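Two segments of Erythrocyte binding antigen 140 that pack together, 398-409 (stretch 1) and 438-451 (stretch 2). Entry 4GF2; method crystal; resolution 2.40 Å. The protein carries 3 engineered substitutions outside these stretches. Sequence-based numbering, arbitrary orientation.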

ATOM      1  N   SER A 398       6.048  -1.806  24.202  1.00 41.00           N
ATOM      2  CA  SER A 398       6.652  -1.770  22.873  1.00 40.13           C
ATOM      3  C   SER A 398       5.766  -1.024  21.879  1.00 43.09           C
ATOM      4  O   SER A 398       6.256  -0.327  20.993  1.00 41.33           O
ATOM      5  CB  SER A 398       6.949  -3.184  22.375  1.00 38.67           C
ATOM      6  OG  SER A 398       8.050  -3.732  23.081  1.00 38.19           O
ATOM      7  N   TYR A 399       4.457  -1.166  22.035  1.00 47.47           N
ATOM      8  CA  TYR A 399       3.511  -0.402  21.236  1.00 47.39           C
ATOM      9  C   TYR A 399       3.789   1.095  21.359  1.00 47.65           C
ATOM     10  O   TYR A 399       3.869   1.809  20.360  1.00 47.25           O
ATOM     11  CB  TYR A 399       2.085  -0.698  21.694  1.00 47.86           C
ATOM     12  CG  TYR A 399       1.054   0.219  21.087  1.00 44.25           C
ATOM     13  CD1 TYR A 399       0.793   0.187  19.726  1.00 41.04           C
ATOM     14  CD2 TYR A 399       0.340   1.113  21.874  1.00 45.32           C
ATOM     15  CE1 TYR A 399      -0.148   1.020  19.162  1.00 41.87           C
ATOM     16  CE2 TYR A 399      -0.608   1.950  21.316  1.00 46.28           C
ATOM     17  CZ  TYR A 399      -0.847   1.898  19.957  1.00 45.70           C
ATOM     18  OH  TYR A 399      -1.787   2.723  19.388  1.00 48.71           O
ATOM     19  N   ALA A 400       3.936   1.564  22.594  1.00 47.65           N
ATOM     20  CA  ALA A 400       4.168   2.980  22.854  1.00 44.56           C
ATOM     21  C   ALA A 400       5.535   3.429  22.332  1.00 42.31           C
ATOM     22  O   ALA A 400       5.687   4.553  21.859  1.00 40.84           O
ATOM     23  CB  ALA A 400       4.052   3.262  24.339  1.00 44.64           C
ATOM     24  N   ASP A 401       6.532   2.556  22.429  1.00 42.39           N
ATOM     25  CA  ASP A 401       7.857   2.878  21.918  1.00 39.73           C
ATOM     26  C   ASP A 401       7.798   3.041  20.405  1.00 38.97           C
ATOM     27  O   ASP A 401       8.444   3.923  19.840  1.00 39.52           O
ATOM     28  CB  ASP A 401       8.869   1.792  22.283  1.00 37.52           C
ATOM     29  CG  ASP A 401       9.376   1.914  23.708  1.00 40.11           C
ATOM     30  OD1 ASP A 401       9.241   3.000  24.310  1.00 42.03           O
ATOM     31  OD2 ASP A 401       9.930   0.922  24.221  1.00 40.76           O
ATOM     32  N   LEU A 402       7.021   2.186  19.749  1.00 38.25           N
ATOM     33  CA  LEU A 402       6.865   2.273  18.305  1.00 38.19           C
ATOM     34  C   LEU A 402       6.258   3.616  17.946  1.00 39.90           C
ATOM     35  O   LEU A 402       6.717   4.290  17.021  1.00 40.80           O
ATOM     36  CB  LEU A 402       5.984   1.142  17.786  1.00 40.51           C
ATOM     37  CG  LEU A 402       6.626  -0.243  17.802  1.00 43.58           C
ATOM     38  CD1 LEU A 402       5.583  -1.322  17.552  1.00 48.40           C
ATOM     39  CD2 LEU A 402       7.731  -0.321  16.769  1.00 42.45           C
ATOM     40  N   ALA A 403       5.228   4.004  18.693  1.00 41.15           N
ATOM     41  CA  ALA A 403       4.579   5.289  18.497  1.00 41.02           C
ATOM     42  C   ALA A 403       5.596   6.423  18.609  1.00 43.11           C
ATOM     43  O   ALA A 403       5.593   7.357  17.805  1.00 46.41           O
ATOM     44  CB  ALA A 403       3.475   5.474  19.516  1.00 41.29           C
ATOM     45  N   ASP A 404       6.463   6.339  19.611  1.00 42.62           N
ATOM     46  CA  ASP A 404       7.470   7.372  19.832  1.00 42.79           C
ATOM     47  C   ASP A 404       8.499   7.407  18.711  1.00 38.93           C
ATOM     48  O   ASP A 404       9.066   8.459  18.409  1.00 37.07           O
ATOM     49  CB  ASP A 404       8.175   7.151  21.169  1.00 45.40           C
ATOM     50  CG  ASP A 404       7.479   7.858  22.313  1.00 47.58           C
ATOM     51  OD1 ASP A 404       7.182   9.060  22.163  1.00 46.30           O
ATOM     52  OD2 ASP A 404       7.227   7.217  23.355  1.00 49.81           O
ATOM     53  N   ILE A 405       8.737   6.253  18.098  1.00 38.67           N
ATOM     54  CA  ILE A 405       9.718   6.149  17.027  1.00 39.73           C
ATOM     55  C   ILE A 405       9.151   6.753  15.744  1.00 40.16           C
ATOM     56  O   ILE A 405       9.837   7.492  15.040  1.00 39.94           O
ATOM     57  CB  ILE A 405      10.137   4.679  16.813  1.00 40.73           C
ATOM     58  CG1 ILE A 405      11.069   4.239  17.945  1.00 43.83           C
ATOM     59  CG2 ILE A 405      10.831   4.494  15.474  1.00 39.07           C
ATOM     60  CD1 ILE A 405      11.386   2.761  17.943  1.00 44.95           C
ATOM     61  N   ILE A 406       7.889   6.449  15.461  1.00 41.49           N
ATOM     62  CA  ILE A 406       7.197   6.996  14.302  1.00 42.49           C
ATOM     63  C   ILE A 406       6.965   8.498  14.454  1.00 43.97           C
ATOM     64  O   ILE A 406       7.116   9.258  13.497  1.00 46.14           O
ATOM     65  CB  ILE A 406       5.831   6.316  14.097  1.00 44.06           C
ATOM     66  CG1 ILE A 406       6.009   4.823  13.813  1.00 45.16           C
ATOM     67  CG2 ILE A 406       5.063   6.989  12.970  1.00 44.06           C
ATOM     68  CD1 ILE A 406       6.878   4.511  12.610  1.00 45.95           C
ATOM     69  N   LYS A 407       6.585   8.921  15.654  1.00 42.62           N
ATOM     70  CA  LYS A 407       6.337  10.335  15.914  1.00 42.59           C
ATOM     71  C   LYS A 407       7.642  11.131  15.906  1.00 43.01           C
ATOM     72  O   LYS A 407       7.638  12.342  15.696  1.00 47.48           O
ATOM     73  CB  LYS A 407       5.611  10.518  17.253  1.00 44.23           C
ATOM     74  CG  LYS A 407       4.139  10.107  17.228  1.00 49.59           C
ATOM     75  CD  LYS A 407       3.495  10.194  18.612  1.00 61.89           C
ATOM     76  CE  LYS A 407       3.565  11.609  19.168  1.00 74.15           C
ATOM     77  NZ  LYS A 407       2.785  11.767  20.427  1.00 84.41           N
ATOM     78  N   GLY A 408       8.757  10.445  16.135  1.00 39.22           N
ATOM     79  CA  GLY A 408      10.055  11.093  16.184  1.00 38.66           C
ATOM     80  C   GLY A 408      10.386  11.638  17.561  1.00 41.41           C
ATOM     81  O   GLY A 408      11.287  12.456  17.710  1.00 42.26           O
ATOM     82  N   SER A 409       9.658  11.184  18.575  1.00 42.40           N
ATOM     83  CA  SER A 409       9.885  11.651  19.937  1.00 43.96           C
ATOM     84  C   SER A 409      10.703  10.638  20.731  1.00 42.63           C
ATOM     85  O   SER A 409      11.102  10.911  21.862  1.00 42.84           O
ATOM     86  CB  SER A 409       8.555  11.906  20.643  1.00 48.34           C
ATOM     87  OG  SER A 409       7.785  10.721  20.701  1.00 47.92           O
TER
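Stretch 2 (438-451) LKIFREKWWDENKE

How does the second stretch run relative to the first? Residues 438-451 are helical and belong to a longer helix that begins before and continues after them. They lie against the helix of 398-407 with the two N-to-C directions 145° apart, so the pair is roughly antiparallel, with a marked splay. The axes come within 9.1 Å of each other, and the backbones draw near where Lys 407 CA is 5.1 Å from Glu 443 CA. Because the directions oppose, Arg 442 meets the C-terminal end of the first helix, while Tyr 399, near the start of the first stretch, reaches the backbone of Lys 450 with its hydroxyl.

What fills the space between the helices? Mainly Trp 446, which has the largest covered area of any residue here and points its CA-to-CB bond toward the first helix. With chi1 in t and chi2 at -105°, its side chain is a knob set among Tyr 399, Ala 403, Ile 406 and Lys 407. The indole lies close to the backbone at Ala 403: Ala 403 CA stands 3.7 Å from the centroid of the six-membered ring of Trp 446, over its face in a CH-pi contact, and Ala 403 CB is 3.2 Å from Trp 446 CZ2. Tyr 399 CE1 meets the indole edge, 3.6 Å from Trp 446 CZ2, with the two ring planes inclined at 42°.

Which other side chains extend this packing? Ile 406 touches both tryptophans, its CG1 lying 4.1 Å from Trp 446 CE3 and its CG2 4.0 Å from Trp 445 CE3. Lys 407 contributes the carbon part of its chain, with CG 4.3 Å from Trp 446 CB and CE 4.2 Å from Glu 443 CG.

Where do hydrogen bonds join the helices? They lie toward the two ends of the contact, and each uses a backbone carbonyl as acceptor. Tyr 399 OH donates to Lys 450 O at 3.0 Å, in a bond near the plane of the tyrosine ring. Toward the other end, Arg 442 NH2 donates to Lys 407 O at 3.1 Å, supplemented by a weak bond from Arg 442 NE to the same Lys 407 O at 3.3 Å. The arginine thus serves a carbonyl at the end of the first stretch's helical run. Next comes Gly 408, at phi 86° and psi 16°, where a CB would be jammed against the carbonyl O of Lys 407; that alone calls for glycine, and a CB would also fall 2.4 Å from Arg 442 NH2, a clash.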

ATOM      1  N   LEU A 438       7.486  18.442   9.359  1.00 54.93           N
ATOM      2  CA  LEU A 438       7.611  17.001   9.182  1.00 52.88           C
ATOM      3  C   LEU A 438       7.069  16.242  10.387  1.00 52.27           C
ATOM      4  O   LEU A 438       6.485  15.167  10.241  1.00 51.41           O
ATOM      5  CB  LEU A 438       9.070  16.619   8.947  1.00 51.19           C
ATOM      6  CG  LEU A 438       9.695  17.167   7.664  1.00 51.98           C
ATOM      7  CD1 LEU A 438      11.153  16.754   7.584  1.00 51.79           C
ATOM      8  CD2 LEU A 438       8.932  16.688   6.441  1.00 51.08           C
ATOM      9  N   LYS A 439       7.275  16.797  11.577  1.00 53.09           N
ATOM     10  CA  LYS A 439       6.764  16.187  12.795  1.00 52.34           C
ATOM     11  C   LYS A 439       5.245  16.076  12.715  1.00 53.49           C
ATOM     12  O   LYS A 439       4.681  15.000  12.915  1.00 52.21           O
ATOM     13  CB  LYS A 439       7.159  17.012  14.022  1.00 53.83           C
ATOM     14  CG  LYS A 439       6.812  16.345  15.354  1.00 52.92           C
ATOM     15  CD  LYS A 439       6.899  17.309  16.532  1.00 57.75           C
ATOM     16  CE  LYS A 439       5.821  18.384  16.443  1.00 64.48           C
ATOM     17  NZ  LYS A 439       5.481  18.964  17.775  1.00 71.12           N
ATOM     18  N   ILE A 440       4.591  17.194  12.413  1.00 56.95           N
ATOM     19  CA  ILE A 440       3.133  17.240  12.360  1.00 59.35           C
ATOM     20  C   ILE A 440       2.583  16.179  11.411  1.00 58.92           C
ATOM     21  O   ILE A 440       1.556  15.562  11.688  1.00 61.26           O
ATOM     22  CB  ILE A 440       2.624  18.630  11.933  1.00 62.22           C
ATOM     23  CG1 ILE A 440       2.990  19.674  12.990  1.00 65.24           C
ATOM     24  CG2 ILE A 440       1.114  18.616  11.738  1.00 63.83           C
ATOM     25  CD1 ILE A 440       2.853  21.099  12.512  1.00 69.23           C
ATOM     26  N   PHE A 441       3.269  15.959  10.295  1.00 55.85           N
ATOM     27  CA  PHE A 441       2.844  14.934   9.354  1.00 52.60           C
ATOM     28  C   PHE A 441       2.929  13.554   9.995  1.00 50.44           C
ATOM     29  O   PHE A 441       1.964  12.792   9.988  1.00 51.85           O
ATOM     30  CB  PHE A 441       3.697  14.962   8.089  1.00 49.97           C
ATOM     31  CG  PHE A 441       3.403  13.833   7.146  1.00 49.25           C
ATOM     32  CD1 PHE A 441       2.441  13.969   6.159  1.00 51.45           C
ATOM     33  CD2 PHE A 441       4.078  12.630   7.253  1.00 47.10           C
ATOM     34  CE1 PHE A 441       2.167  12.928   5.290  1.00 51.73           C
ATOM     35  CE2 PHE A 441       3.808  11.584   6.387  1.00 47.51           C
ATOM     36  CZ  PHE A 441       2.851  11.733   5.406  1.00 49.92           C
ATOM     37  N   ARG A 442       4.091  13.235  10.546  1.00 47.00           N
ATOM     38  CA  ARG A 442       4.287  11.946  11.192  1.00 43.98           C
ATOM     39  C   ARG A 442       3.248  11.750  12.296  1.00 47.07           C
ATOM     40  O   ARG A 442       2.623  10.695  12.392  1.00 46.65           O
ATOM     41  CB  ARG A 442       5.702  11.838  11.760  1.00 40.30           C
ATOM     42  CG  ARG A 442       6.799  11.825  10.699  1.00 38.54           C
ATOM     43  CD  ARG A 442       8.136  11.407  11.293  1.00 37.90           C
ATOM     44  NE  ARG A 442       8.440  12.168  12.502  1.00 40.13           N
ATOM     45  CZ  ARG A 442       9.079  13.332  12.522  1.00 43.24           C
ATOM     46  NH1 ARG A 442       9.507  13.891  11.395  1.00 41.94           N
ATOM     47  NH2 ARG A 442       9.292  13.942  13.678  1.00 47.47           N
ATOM     48  N   GLU A 443       3.053  12.780  13.114  1.00 50.82           N
ATOM     49  CA  GLU A 443       2.104  12.702  14.217  1.00 53.20           C
ATOM     50  C   GLU A 443       0.702  12.377  13.709  1.00 53.83           C
ATOM     51  O   GLU A 443       0.007  11.536  14.280  1.00 53.81           O
ATOM     52  CB  GLU A 443       2.104  14.006  15.019  1.00 56.91           C
ATOM     53  CG  GLU A 443       3.355  14.195  15.871  1.00 57.59           C
ATOM     54  CD  GLU A 443       3.319  15.468  16.699  1.00 63.07           C
ATOM     55  OE1 GLU A 443       2.393  16.282  16.508  1.00 68.44           O
ATOM     56  OE2 GLU A 443       4.220  15.652  17.544  1.00 62.59           O
ATOM     57  N   LYS A 444       0.292  13.034  12.628  1.00 54.44           N
ATOM     58  CA  LYS A 444      -1.011  12.767  12.029  1.00 55.16           C
ATOM     59  C   LYS A 444      -1.052  11.368  11.426  1.00 51.78           C
ATOM     60  O   LYS A 444      -2.075  10.685  11.485  1.00 54.84           O
ATOM     61  CB  LYS A 444      -1.338  13.807  10.958  1.00 57.91           C
ATOM     62  CG  LYS A 444      -1.653  15.186  11.510  1.00 64.00           C
ATOM     63  CD  LYS A 444      -1.933  16.176  10.390  1.00 70.01           C
ATOM     64  CE  LYS A 444      -2.325  17.542  10.932  1.00 78.18           C
ATOM     65  NZ  LYS A 444      -2.578  18.513   9.835  1.00 82.78           N
ATOM     66  N   TRP A 445       0.066  10.940  10.850  1.00 46.82           N
ATOM     67  CA  TRP A 445       0.130   9.634  10.216  1.00 46.44           C
ATOM     68  C   TRP A 445      -0.047   8.532  11.253  1.00 46.04           C
ATOM     69  O   TRP A 445      -0.749   7.549  11.014  1.00 47.16           O
ATOM     70  CB  TRP A 445       1.461   9.459   9.489  1.00 45.54           C
ATOM     71  CG  TRP A 445       1.484   8.263   8.599  1.00 44.90           C
ATOM     72  CD1 TRP A 445       1.142   8.219   7.283  1.00 46.43           C
ATOM     73  CD2 TRP A 445       1.862   6.932   8.962  1.00 42.48           C
ATOM     74  NE1 TRP A 445       1.289   6.943   6.799  1.00 45.10           N
ATOM     75  CE2 TRP A 445       1.730   6.132   7.811  1.00 43.10           C
ATOM     76  CE3 TRP A 445       2.300   6.337  10.148  1.00 40.85           C
ATOM     77  CZ2 TRP A 445       2.016   4.769   7.809  1.00 42.62           C
ATOM     78  CZ3 TRP A 445       2.586   4.983  10.145  1.00 40.28           C
ATOM     79  CH2 TRP A 445       2.443   4.215   8.983  1.00 41.30           C
ATOM     80  N   TRP A 446       0.589   8.696  12.408  1.00 44.84           N
ATOM     81  CA  TRP A 446       0.456   7.723  13.482  1.00 43.98           C
ATOM     82  C   TRP A 446      -0.994   7.640  13.969  1.00 47.83           C
ATOM     83  O   TRP A 446      -1.512   6.551  14.206  1.00 47.59           O
ATOM     84  CB  TRP A 446       1.378   8.057  14.653  1.00 42.73           C
ATOM     85  CG  TRP A 446       1.111   7.190  15.843  1.00 43.29           C
ATOM     86  CD1 TRP A 446       0.472   7.550  16.991  1.00 45.94           C
ATOM     87  CD2 TRP A 446       1.450   5.806  15.991  1.00 42.57           C
ATOM     88  NE1 TRP A 446       0.400   6.481  17.850  1.00 46.29           N
ATOM     89  CE2 TRP A 446       0.992   5.396  17.257  1.00 44.36           C
ATOM     90  CE3 TRP A 446       2.097   4.873  15.174  1.00 41.02           C
ATOM     91  CZ2 TRP A 446       1.161   4.098  17.730  1.00 44.12           C
ATOM     92  CZ3 TRP A 446       2.266   3.583  15.646  1.00 41.02           C
ATOM     93  CH2 TRP A 446       1.802   3.208  16.911  1.00 42.47           C
ATOM     94  N   ASP A 447      -1.648   8.789  14.115  1.00 52.26           N
ATOM     95  CA  ASP A 447      -3.040   8.814  14.560  1.00 58.68           C
ATOM     96  C   ASP A 447      -3.942   8.053  13.593  1.00 56.95           C
ATOM     97  O   ASP A 447      -4.889   7.389  14.009  1.00 57.85           O
ATOM     98  CB  ASP A 447      -3.539  10.253  14.719  1.00 67.99           C
ATOM     99  CG  ASP A 447      -3.009  10.920  15.978  1.00 74.42           C
ATOM    100  OD1 ASP A 447      -2.548  10.202  16.891  1.00 74.59           O
ATOM    101  OD2 ASP A 447      -3.064  12.166  16.059  1.00 79.21           O
ATOM    102  N   GLU A 448      -3.635   8.143  12.304  1.00 55.25           N
ATOM    103  CA  GLU A 448      -4.420   7.461  11.284  1.00 57.89           C
ATOM    104  C   GLU A 448      -4.148   5.956  11.243  1.00 53.73           C
ATOM    105  O   GLU A 448      -4.947   5.199  10.699  1.00 56.41           O
ATOM    106  CB  GLU A 448      -4.134   8.069   9.909  1.00 62.23           C
ATOM    107  CG  GLU A 448      -4.532   9.533   9.778  1.00 70.38           C
ATOM    108  CD  GLU A 448      -3.932  10.194   8.547  1.00 74.07           C
ATOM    109  OE1 GLU A 448      -3.269   9.491   7.756  1.00 74.03           O
ATOM    110  OE2 GLU A 448      -4.118  11.417   8.376  1.00 76.62           O
ATOM    111  N   ASN A 449      -3.028   5.520  11.816  1.00 48.31           N
ATOM    112  CA  ASN A 449      -2.644   4.109  11.741  1.00 46.94           C
ATOM    113  C   ASN A 449      -2.477   3.409  13.090  1.00 47.50           C
ATOM    114  O   ASN A 449      -2.349   2.188  13.143  1.00 47.85           O
ATOM    115  CB  ASN A 449      -1.350   3.959  10.936  1.00 44.52           C
ATOM    116  CG  ASN A 449      -1.551   4.227   9.457  1.00 47.47           C
ATOM    117  OD1 ASN A 449      -1.956   3.341   8.702  1.00 49.96           O
ATOM    118  ND2 ASN A 449      -1.267   5.453   9.032  1.00 48.17           N
ATOM    119  N   LYS A 450      -2.487   4.173  14.174  1.00 48.04           N
ATOM    120  CA  LYS A 450      -2.183   3.626  15.493  1.00 47.80           C
ATOM    121  C   LYS A 450      -3.195   2.569  15.940  1.00 52.74           C
ATOM    122  O   LYS A 450      -2.883   1.718  16.771  1.00 55.72           O
ATOM    123  CB  LYS A 450      -2.121   4.749  16.527  1.00 47.52           C
ATOM    124  CG  LYS A 450      -3.441   5.468  16.735  1.00 51.35           C
ATOM    125  CD  LYS A 450      -3.319   6.552  17.785  1.00 53.79           C
ATOM    126  CE  LYS A 450      -4.651   7.232  18.021  1.00 60.96           C
ATOM    127  NZ  LYS A 450      -4.539   8.308  19.038  1.00 64.16           N
ATOM    128  N   GLU A 451      -4.405   2.630  15.394  1.00 54.83           N
ATOM    129  CA  GLU A 451      -5.451   1.679  15.755  1.00 59.80           C
ATOM    130  C   GLU A 451      -5.160   0.289  15.187  1.00 58.32           C
ATOM    131  O   GLU A 451      -5.200  -0.707  15.910  1.00 60.30           O
ATOM    132  CB  GLU A 451      -6.815   2.176  15.269  1.00 69.22           C
ATOM    133  CG  GLU A 451      -7.289   3.445  15.963  1.00 81.58           C
ATOM    134  CD  GLU A 451      -8.609   3.958  15.415  1.00 97.80           C
ATOM    135  OE1 GLU A 451      -9.083   3.420  14.390  1.00103.59           O
ATOM    136  OE2 GLU A 451      -9.174   4.902  16.010  1.00105.42           O
TER